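Local coordinates for protein Gp26 (Listeria phage P40, PDB 4JZ5) that probably hydrolyses the peptidoglycan of the Listeria cell wall, acting as the glycosyl hydrolase family 25 catalytic domain of a phage endolysin, at residues W192-K197 with V207-C212; R169-Y174 with T183-P188; V44-I49 with G73-L78. All coordinates share one frame; numbering follows the deposited sequence.

Followed from the N terminus, the three contacts close in series, none enclosing or crossing another. Contact 3 comes first, pairing parallel strands 46-53 and 76-81 after an excursion through helix 62-72. Far along the chain, contact 2 folds the loop 183-188 back over strand 169-172, and contact 1 then closes the antiparallel hairpin of 192-197 and 207-212. All three reach one curled sheet, consistent with the barrel of family 25 lysozymes. Contacts 1 and 2 meet where Asn-210 OD1 lies 2.8 Å from Trp-170 NE1, a probable hydrogen bond; contacts 2 and 3 touch through Trp-170 CH2, 3.9 Å from Val-48 CB.

Contact 1 of 3, residues W192-K197 with V207-C212; sequences WQYTSK and VDMNTC
Tyr-194 and Met-209 meet because CG of the tyrosine is wedged between its own backbone N and carbonyl carbon (chi1 61°), while CG of the methionine lies beside its backbone N (chi1 -66°). The phenol ring thus lies along the backbone of Met-209 and Asn-210: its CZ is 3.5 Å from Met-209 CB, the Met-209 carbonyl oxygen sits over one ring face, and the bent thioether chain brings CE to 3.3 Å from OH. The backbones pair as an antiparallel ladder whose register slips by one between Gln-193 and Thr-195, a beta bulge; Tyr-194 N still donates to Met-209 O (2.9 Å). Beyond the bulge, a water donates to both Ser-196 O and Asp-208 OD1, at 2.8 and 2.9 Å. Gln-193 and Asn-210 run side by side, their amide planes 43° apart; Asn-210 OD1, which accepts from Trp-170 NE1, also lies 3.0 Å from Gln-193 CB. Asp-27 bonds Gln-193 NE2 and Asn-210 ND2 through one oxygen, and Gln-193 OE1 meets the hydroxyls of Tyr-150 and Tyr-174. Strand 191-195 lies between strands 169-172 (parallel) and 206-211, and the latter passes the sheet on to strand 25-28.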
loop_
_atom_site.group_PDB
_atom_site.type_symbol
_atom_site.label_atom_id
_atom_site.label_comp_id
_atom_site.label_asym_id
_atom_site.label_seq_id
_atom_site.Cartn_x
_atom_site.Cartn_y
_atom_site.Cartn_z
ATOM N N TRP A 192 -8.158 5.957 2.986
ATOM C CA TRP A 192 -9.252 5.032 3.295
ATOM C C TRP A 192 -9.463 4.106 2.112
ATOM O O TRP A 192 -9.789 4.562 1.017
ATOM C CB TRP A 192 -10.515 5.835 3.576
ATOM C CG TRP A 192 -11.824 5.094 3.643
ATOM C CD1 TRP A 192 -12.061 3.801 3.997
ATOM C CD2 TRP A 192 -13.087 5.672 3.353
ATOM N NE1 TRP A 192 -13.422 3.535 3.926
ATOM C CE2 TRP A 192 -14.070 4.677 3.537
ATOM C CE3 TRP A 192 -13.484 6.940 2.938
ATOM C CZ2 TRP A 192 -15.428 4.917 3.312
ATOM C CZ3 TRP A 192 -14.827 7.178 2.721
ATOM C CH2 TRP A 192 -15.781 6.172 2.913
ATOM N N GLN A 193 -9.237 2.819 2.335
ATOM C CA GLN A 193 -9.569 1.797 1.339
ATOM C C GLN A 193 -11.029 1.422 1.529
ATOM O O GLN A 193 -11.385 0.773 2.508
ATOM C CB GLN A 193 -8.668 0.593 1.478
ATOM C CG GLN A 193 -8.706 -0.326 0.279
ATOM C CD GLN A 193 -7.893 -1.555 0.548
ATOM O OE1 GLN A 193 -8.243 -2.363 1.406
ATOM N NE2 GLN A 193 -6.759 -1.679 -0.120
ATOM N N TYR A 194 -11.872 1.890 0.610
ATOM C CA TYR A 194 -13.309 1.853 0.827
ATOM C C TYR A 194 -14.033 0.710 0.123
ATOM O O TYR A 194 -15.199 0.446 0.405
ATOM C CB TYR A 194 -13.949 3.194 0.478
ATOM C CG TYR A 194 -13.803 3.662 -0.952
ATOM C CD1 TYR A 194 -14.629 3.169 -1.949
ATOM C CD2 TYR A 194 -12.871 4.635 -1.296
ATOM C CE1 TYR A 194 -14.517 3.611 -3.236
ATOM C CE2 TYR A 194 -12.765 5.090 -2.591
ATOM C CZ TYR A 194 -13.596 4.586 -3.556
ATOM O OH TYR A 194 -13.476 5.060 -4.844
ATOM N N THR A 195 -13.354 0.022 -0.787
ATOM C CA THR A 195 -13.926 -1.142 -1.440
ATOM C C THR A 195 -12.820 -2.014 -2.007
ATOM O O THR A 195 -11.727 -1.512 -2.314
ATOM C CB THR A 195 -14.905 -0.727 -2.580
ATOM O OG1 THR A 195 -15.606 -1.865 -3.082
ATOM C CG2 THR A 195 -14.183 -0.050 -3.728
ATOM N N SER A 196 -13.121 -3.303 -2.142
ATOM C CA SER A 196 -12.272 -4.241 -2.861
ATOM C C SER A 196 -12.885 -4.595 -4.215
ATOM O O SER A 196 -12.323 -5.416 -4.949
ATOM C CB SER A 196 -12.070 -5.518 -2.048
ATOM O OG SER A 196 -13.263 -6.295 -1.957
ATOM N N LYS A 197 -14.013 -3.972 -4.556
ATOM C CA LYS A 197 -14.777 -4.359 -5.742
ATOM C C LYS A 197 -14.986 -3.177 -6.671
ATOM O O LYS A 197 -16.023 -3.057 -7.327
ATOM C CB LYS A 197 -16.129 -4.955 -5.334
ATOM C CG LYS A 197 -16.017 -6.155 -4.429
ATOM C CD LYS A 197 -15.242 -7.295 -5.039
ATOM C CE LYS A 197 -15.271 -8.509 -4.110
ATOM N NZ LYS A 197 -14.479 -9.656 -4.625
ATOM N N VAL A 207 -10.965 -4.067 -8.364
ATOM C CA VAL A 207 -9.805 -3.363 -7.884
ATOM C C VAL A 207 -10.142 -2.639 -6.591
ATOM O O VAL A 207 -11.229 -2.111 -6.383
ATOM C CB VAL A 207 -9.237 -2.412 -8.962
ATOM C CG1 VAL A 207 -10.198 -1.301 -9.285
ATOM C CG2 VAL A 207 -7.867 -1.874 -8.543
ATOM N N ASP A 208 -9.153 -2.613 -5.705
ATOM C CA ASP A 208 -9.226 -1.838 -4.474
ATOM C C ASP A 208 -9.186 -0.353 -4.774
ATOM O O ASP A 208 -8.278 0.132 -5.484
ATOM C CB ASP A 208 -8.023 -2.128 -3.574
ATOM C CG ASP A 208 -8.002 -3.523 -2.992
ATOM O OD1 ASP A 208 -9.015 -4.245 -2.980
ATOM O OD2 ASP A 208 -6.902 -3.912 -2.488
ATOM N N MET A 209 -10.135 0.384 -4.206
ATOM C CA MET A 209 -10.208 1.830 -4.376
ATOM C C MET A 209 -10.095 2.520 -3.041
ATOM O O MET A 209 -10.569 2.023 -2.017
ATOM C CB MET A 209 -11.496 2.220 -5.073
ATOM C CG MET A 209 -11.532 1.693 -6.490
ATOM S SD MET A 209 -13.005 2.178 -7.394
ATOM C CE MET A 209 -12.704 3.869 -7.845
ATOM N N ASN A 210 -9.450 3.681 -3.078
ATOM C CA ASN A 210 -9.091 4.435 -1.894
ATOM C C ASN A 210 -9.366 5.911 -2.132
ATOM O O ASN A 210 -9.333 6.387 -3.268
ATOM C CB ASN A 210 -7.594 4.293 -1.542
ATOM C CG ASN A 210 -7.116 2.858 -1.465
ATOM O OD1 ASN A 210 -7.061 2.275 -0.400
ATOM N ND2 ASN A 210 -6.737 2.299 -2.603
ATOM N N THR A 211 -9.587 6.645 -1.043
ATOM C CA THR A 211 -9.701 8.089 -1.133
ATOM C C THR A 211 -9.001 8.750 0.053
ATOM O O THR A 211 -8.697 8.099 1.048
ATOM C CB THR A 211 -11.181 8.554 -1.257
ATOM O OG1 THR A 211 -11.216 9.928 -1.642
ATOM C CG2 THR A 211 -11.944 8.377 0.037
ATOM N N CYS A 212 -8.746 10.044 -0.096
ATOM C CA CYS A 212 -8.016 10.825 0.885
ATOM C C CYS A 212 -8.176 12.287 0.529
ATOM O O CYS A 212 -8.697 12.633 -0.536
ATOM C CB CYS A 212 -6.529 10.447 0.901
ATOM S SG CYS A 212 -5.667 10.674 -0.689
HETATM O O HOH W 1 -9.610 -6.039 -5.186
#

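Contact 2 of 3, residues R169-Y174 with T183-P188; sequences RWVARY and TKPSIP
Arg-169 holds the backbone of Pro-188 with two nitrogens: NE and NH2 each donate to Pro-188 O, both at 2.9 Å. The oxygen lies almost exactly in the guanidinium plane, and both donors approach from the same face of the carbonyl plane, NE standing 57° out of it. A bend at chi3 (62°) turns the arginine end so that these two nitrogens face the single acceptor. The remaining terminal nitrogen, NH1, makes a salt bridge to Asp-162, so the group is fixed from two directions and its rotation should be restricted.

At the other end of the contact Arg-173 is bent at chi2 (63°) and lays its guanidinium flat beneath a methyl: Thr-183 CG2 stands over the centre of one face, 3.7 Å from Arg-173 CZ. Its charge is met by Asp-153, in a salt bridge through NH1; the same aspartate oxygen also accepts from Ser-186 N, which ties the loop to the arginine indirectly.

Between the two arginines the packing is apolar. Val-171 CG1 touches Pro-185 CB at 3.8 Å and, from a direction about at right angles, Ile-187 CD1 at 4.0 Å, while that isoleucine methyl also comes within 3.8 Å of Arg-169 NH2.

No backbone-to-backbone hydrogen bond joins the segments; side chains of 169-174 meet both side chains and carbonyl groups of the loop. Ile-187 leans against helix 153-158, touching Asp-153, Trp-156 and Lys-157, and Pro-185 rests on Trp-192 of strand 191-195, the parallel neighbour in the sheet.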
loop_
_atom_site.group_PDB
_atom_site.type_symbol
_atom_site.label_atom_id
_atom_site.label_comp_id
_atom_site.label_asym_id
_atom_site.label_seq_id
_atom_site.Cartn_x
_atom_site.Cartn_y
_atom_site.Cartn_z
ATOM N N ARG A 169 -1.473 6.621 7.892
ATOM C CA ARG A 169 -2.493 5.655 8.295
ATOM C C ARG A 169 -3.394 5.272 7.125
ATOM O O ARG A 169 -4.205 6.081 6.668
ATOM C CB ARG A 169 -3.364 6.243 9.399
ATOM C CG ARG A 169 -2.628 6.622 10.674
ATOM C CD ARG A 169 -3.482 7.501 11.584
ATOM N NE ARG A 169 -4.705 6.853 12.061
ATOM C CZ ARG A 169 -4.806 6.137 13.176
ATOM N NH1 ARG A 169 -3.769 5.959 13.980
ATOM N NH2 ARG A 169 -5.977 5.602 13.490
ATOM N N TRP A 170 -3.237 4.040 6.657
ATOM C CA TRP A 170 -3.992 3.514 5.531
ATOM C C TRP A 170 -4.939 2.458 6.102
ATOM O O TRP A 170 -4.512 1.378 6.520
ATOM C CB TRP A 170 -3.013 2.949 4.507
ATOM C CG TRP A 170 -3.625 2.475 3.232
ATOM C CD1 TRP A 170 -4.917 2.627 2.810
ATOM C CD2 TRP A 170 -2.949 1.756 2.204
ATOM N NE1 TRP A 170 -5.073 2.055 1.582
ATOM C CE2 TRP A 170 -3.883 1.505 1.186
ATOM C CE3 TRP A 170 -1.640 1.287 2.048
ATOM C CZ2 TRP A 170 -3.553 0.801 0.037
ATOM C CZ3 TRP A 170 -1.313 0.599 0.903
ATOM C CH2 TRP A 170 -2.267 0.349 -0.083
ATOM N N VAL A 171 -6.219 2.803 6.176
ATOM C CA VAL A 171 -7.197 1.996 6.897
ATOM C C VAL A 171 -8.296 1.517 5.961
ATOM O O VAL A 171 -8.869 2.310 5.211
ATOM C CB VAL A 171 -7.827 2.788 8.056
ATOM C CG1 VAL A 171 -8.723 1.886 8.890
ATOM C CG2 VAL A 171 -6.745 3.416 8.936
ATOM N N ALA A 172 -8.581 0.219 6.012
ATOM C CA ALA A 172 -9.633 -0.368 5.192
ATOM C C ALA A 172 -10.939 -0.510 5.950
ATOM O O ALA A 172 -10.968 -0.969 7.096
ATOM C CB ALA A 172 -9.196 -1.717 4.667
ATOM N N ARG A 173 -12.020 -0.141 5.276
ATOM C CA ARG A 173 -13.374 -0.409 5.759
ATOM C C ARG A 173 -14.291 -0.351 4.557
ATOM O O ARG A 173 -14.385 0.695 3.915
ATOM C CB ARG A 173 -13.816 0.606 6.807
ATOM C CG ARG A 173 -15.205 0.318 7.399
ATOM C CD ARG A 173 -15.231 -1.004 8.154
ATOM N NE ARG A 173 -16.556 -1.310 8.690
ATOM C CZ ARG A 173 -17.043 -0.846 9.840
ATOM N NH1 ARG A 173 -16.330 -0.043 10.616
ATOM N NH2 ARG A 173 -18.267 -1.185 10.219
ATOM N N TYR A 174 -14.949 -1.461 4.240
ATOM C CA TYR A 174 -15.644 -1.594 2.959
ATOM C C TYR A 174 -17.157 -1.438 3.024
ATOM O O TYR A 174 -17.774 -1.190 1.990
ATOM C CB TYR A 174 -15.366 -2.955 2.333
ATOM C CG TYR A 174 -13.922 -3.291 2.069
ATOM C CD1 TYR A 174 -12.942 -2.309 1.959
ATOM C CD2 TYR A 174 -13.531 -4.613 1.916
ATOM C CE1 TYR A 174 -11.628 -2.647 1.705
ATOM C CE2 TYR A 174 -12.227 -4.946 1.654
ATOM C CZ TYR A 174 -11.276 -3.965 1.562
ATOM O OH TYR A 174 -9.978 -4.355 1.300
ATOM N N THR A 183 -19.384 2.467 4.393
ATOM C CA THR A 183 -19.045 2.731 5.781
ATOM C C THR A 183 -17.611 3.241 5.931
ATOM O O THR A 183 -16.685 2.636 5.403
ATOM C CB THR A 183 -19.199 1.440 6.579
ATOM O OG1 THR A 183 -20.472 0.846 6.281
ATOM C CG2 THR A 183 -19.058 1.698 8.060
ATOM N N LYS A 184 -17.436 4.352 6.648
ATOM C CA LYS A 184 -16.107 4.878 6.928
ATOM C C LYS A 184 -15.440 4.097 8.053
ATOM O O LYS A 184 -16.107 3.471 8.868
ATOM C CB LYS A 184 -16.185 6.358 7.309
ATOM C CG LYS A 184 -16.597 7.244 6.152
ATOM C CD LYS A 184 -16.469 8.717 6.488
ATOM C CE LYS A 184 -16.606 9.574 5.242
ATOM N NZ LYS A 184 -16.470 11.022 5.555
ATOM N N PRO A 185 -14.110 4.165 8.129
ATOM C CA PRO A 185 -13.435 3.534 9.260
ATOM C C PRO A 185 -13.920 4.104 10.585
ATOM O O PRO A 185 -14.313 5.261 10.670
ATOM C CB PRO A 185 -11.961 3.865 9.013
ATOM C CG PRO A 185 -11.874 4.056 7.550
ATOM C CD PRO A 185 -13.154 4.729 7.169
ATOM N N SER A 186 -13.866 3.284 11.621
ATOM C CA SER A 186 -14.252 3.720 12.951
ATOM C C SER A 186 -13.132 4.471 13.662
ATOM O O SER A 186 -13.315 4.928 14.786
ATOM C CB SER A 186 -14.660 2.514 13.782
ATOM O OG SER A 186 -13.530 1.732 14.120
ATOM N N ILE A 187 -11.975 4.567 13.010
ATOM C CA ILE A 187 -10.808 5.251 13.542
ATOM C C ILE A 187 -10.344 6.284 12.530
ATOM O O ILE A 187 -10.694 6.203 11.362
ATOM C CB ILE A 187 -9.648 4.261 13.846
ATOM C CG1 ILE A 187 -9.202 3.530 12.575
ATOM C CG2 ILE A 187 -10.062 3.275 14.928
ATOM C CD1 ILE A 187 -8.066 2.551 12.803
ATOM N N PRO A 188 -9.552 7.260 12.964
ATOM C CA PRO A 188 -9.045 8.238 11.998
ATOM C C PRO A 188 -8.175 7.586 10.937
ATOM O O PRO A 188 -7.463 6.607 11.206
ATOM C CB PRO A 188 -8.198 9.175 12.854
ATOM C CG PRO A 188 -8.752 9.027 14.227
ATOM C CD PRO A 188 -9.206 7.615 14.347
#

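Contact 3 of 3, residues V44-I49 with G73-L78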
loop_
_atom_site.group_PDB
_atom_site.type_symbol
_atom_site.label_atom_id
_atom_site.label_comp_id
_atom_site.label_asym_id
_atom_site.label_seq_id
_atom_site.Cartn_x
_atom_site.Cartn_y
_atom_site.Cartn_z
ATOM N N VAL A 44 -7.206 8.884 -11.638
ATOM C CA VAL A 44 -6.457 8.293 -10.537
ATOM C C VAL A 44 -5.275 9.166 -10.180
ATOM O O VAL A 44 -4.477 9.513 -11.052
ATOM C CB VAL A 44 -5.968 6.888 -10.905
ATOM C CG1 VAL A 44 -5.100 6.311 -9.790
ATOM C CG2 VAL A 44 -7.148 5.966 -11.206
ATOM N N GLY A 45 -5.153 9.532 -8.902
ATOM C CA GLY A 45 -4.081 10.414 -8.471
ATOM C C GLY A 45 -2.790 9.743 -8.034
ATOM O O GLY A 45 -1.739 10.377 -8.001
ATOM N N PHE A 46 -2.881 8.477 -7.639
ATOM C CA PHE A 46 -1.744 7.731 -7.114
ATOM C C PHE A 46 -2.106 6.251 -7.155
ATOM O O PHE A 46 -3.276 5.887 -7.060
ATOM C CB PHE A 46 -1.478 8.144 -5.659
ATOM C CG PHE A 46 -0.148 7.695 -5.107
ATOM C CD1 PHE A 46 1.003 8.391 -5.428
ATOM C CD2 PHE A 46 -0.038 6.625 -4.246
ATOM C CE1 PHE A 46 2.246 8.009 -4.924
ATOM C CE2 PHE A 46 1.208 6.252 -3.733
ATOM C CZ PHE A 46 2.342 6.953 -4.065
ATOM N N VAL A 47 -1.099 5.404 -7.291
ATOM C CA VAL A 47 -1.281 3.958 -7.262
ATOM C C VAL A 47 -0.265 3.351 -6.307
ATOM O O VAL A 47 0.904 3.717 -6.333
ATOM C CB VAL A 47 -1.116 3.339 -8.667
ATOM C CG1 VAL A 47 -1.255 1.817 -8.630
ATOM C CG2 VAL A 47 -2.129 3.936 -9.633
ATOM N N VAL A 48 -0.703 2.422 -5.464
ATOM C CA VAL A 48 0.203 1.631 -4.645
ATOM C C VAL A 48 0.237 0.212 -5.206
ATOM O O VAL A 48 -0.807 -0.386 -5.432
ATOM C CB VAL A 48 -0.229 1.580 -3.168
ATOM C CG1 VAL A 48 0.977 1.199 -2.301
ATOM C CG2 VAL A 48 -0.807 2.917 -2.715
ATOM N N ILE A 49 1.428 -0.329 -5.446
ATOM C CA ILE A 49 1.554 -1.662 -6.002
ATOM C C ILE A 49 2.174 -2.606 -4.998
ATOM O O ILE A 49 3.033 -2.225 -4.203
ATOM C CB ILE A 49 2.340 -1.686 -7.334
ATOM C CG1 ILE A 49 3.829 -1.430 -7.139
ATOM C CG2 ILE A 49 1.751 -0.678 -8.301
ATOM C CD1 ILE A 49 4.614 -1.389 -8.430
ATOM N N GLY A 73 3.886 8.325 -16.309
ATOM C CA GLY A 73 4.089 9.343 -15.295
ATOM C C GLY A 73 3.077 9.303 -14.161
ATOM O O GLY A 73 2.797 10.338 -13.560
ATOM N N MET A 74 2.530 8.131 -13.851
ATOM C CA MET A 74 1.643 8.012 -12.692
ATOM C C MET A 74 2.482 7.864 -11.437
ATOM O O MET A 74 3.249 6.912 -11.335
ATOM C CB MET A 74 0.738 6.800 -12.839
ATOM C CG MET A 74 -0.119 6.531 -11.617
ATOM S SD MET A 74 -1.389 7.756 -11.265
ATOM C CE MET A 74 -2.533 7.406 -12.614
ATOM N N PRO A 75 2.328 8.773 -10.468
ATOM C CA PRO A 75 3.073 8.584 -9.219
ATOM C C PRO A 75 2.614 7.316 -8.510
ATOM O O PRO A 75 1.437 6.965 -8.541
ATOM C CB PRO A 75 2.753 9.846 -8.413
ATOM C CG PRO A 75 1.500 10.369 -8.987
ATOM C CD PRO A 75 1.494 9.987 -10.439
ATOM N N PHE A 76 3.553 6.616 -7.887
ATOM C CA PHE A 76 3.214 5.368 -7.254
ATOM C C PHE A 76 4.110 5.050 -6.075
ATOM O O PHE A 76 5.174 5.615 -5.879
ATOM C CB PHE A 76 3.221 4.216 -8.295
ATOM C CG PHE A 76 4.590 3.711 -8.658
ATOM C CD1 PHE A 76 5.343 4.349 -9.624
ATOM C CD2 PHE A 76 5.122 2.586 -8.034
ATOM C CE1 PHE A 76 6.604 3.892 -9.963
ATOM C CE2 PHE A 76 6.379 2.115 -8.377
ATOM C CZ PHE A 76 7.122 2.778 -9.347
ATOM N N GLY A 77 3.623 4.117 -5.279
ATOM C CA GLY A 77 4.327 3.581 -4.137
ATOM C C GLY A 77 4.225 2.070 -4.089
ATOM O O GLY A 77 3.612 1.449 -4.956
ATOM N N LEU A 78 4.798 1.472 -3.048
ATOM C CA LEU A 78 4.831 0.014 -2.883
ATOM C C LEU A 78 4.253 -0.390 -1.545
ATOM O O LEU A 78 4.430 0.335 -0.560
ATOM C CB LEU A 78 6.259 -0.530 -2.887
ATOM C CG LEU A 78 7.147 -0.157 -4.066
ATOM C CD1 LEU A 78 8.509 -0.806 -3.892
ATOM C CD2 LEU A 78 6.561 -0.506 -5.412
#
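Phe-46 and Gly-77 fit as bump and hollow within a beta-alpha-beta crossover, in which strands 46-53 and 76-81 run parallel on either side of helix 62-72 in the sequence. CG of Phe-46 stands opposite its backbone N (chi1 -166°), which carries the ring over the second strand: one face receives Phe-76 CA in a CH-pi contact, 3.9 Å from the ring centroid. Gly-77 has no side chain to obstruct it, and CZ packs directly on the backbone, 3.3 Å from Gly-77 N. The ring's other end is bordered by Pro-75, whose CB is 3.8 Å from Phe-46 CD1. Before the second strand, Met-74 curls at chi2 and chi3 toward Val-44 and toward Val-47, whose side chain shares a face with Phe-76; its CE lies 3.3 Å from Val-44 O and also touches Val-44 CB. Further along that face, Ile-49 CD1 touches Phe-76 CE2 (3.9 Å). Three backbone bonds hold the register. Leu-69 of helix 62-72 touches Met-74, Phe-76 and Ile-49, while helix 87-106 covers Leu-78. Ile-49 and Leu-78 lie alongside one another, and one pair, Ile-49 CG1 and Leu-78 CD2 at 3.4 Å, is closer than usual van der Waals contact.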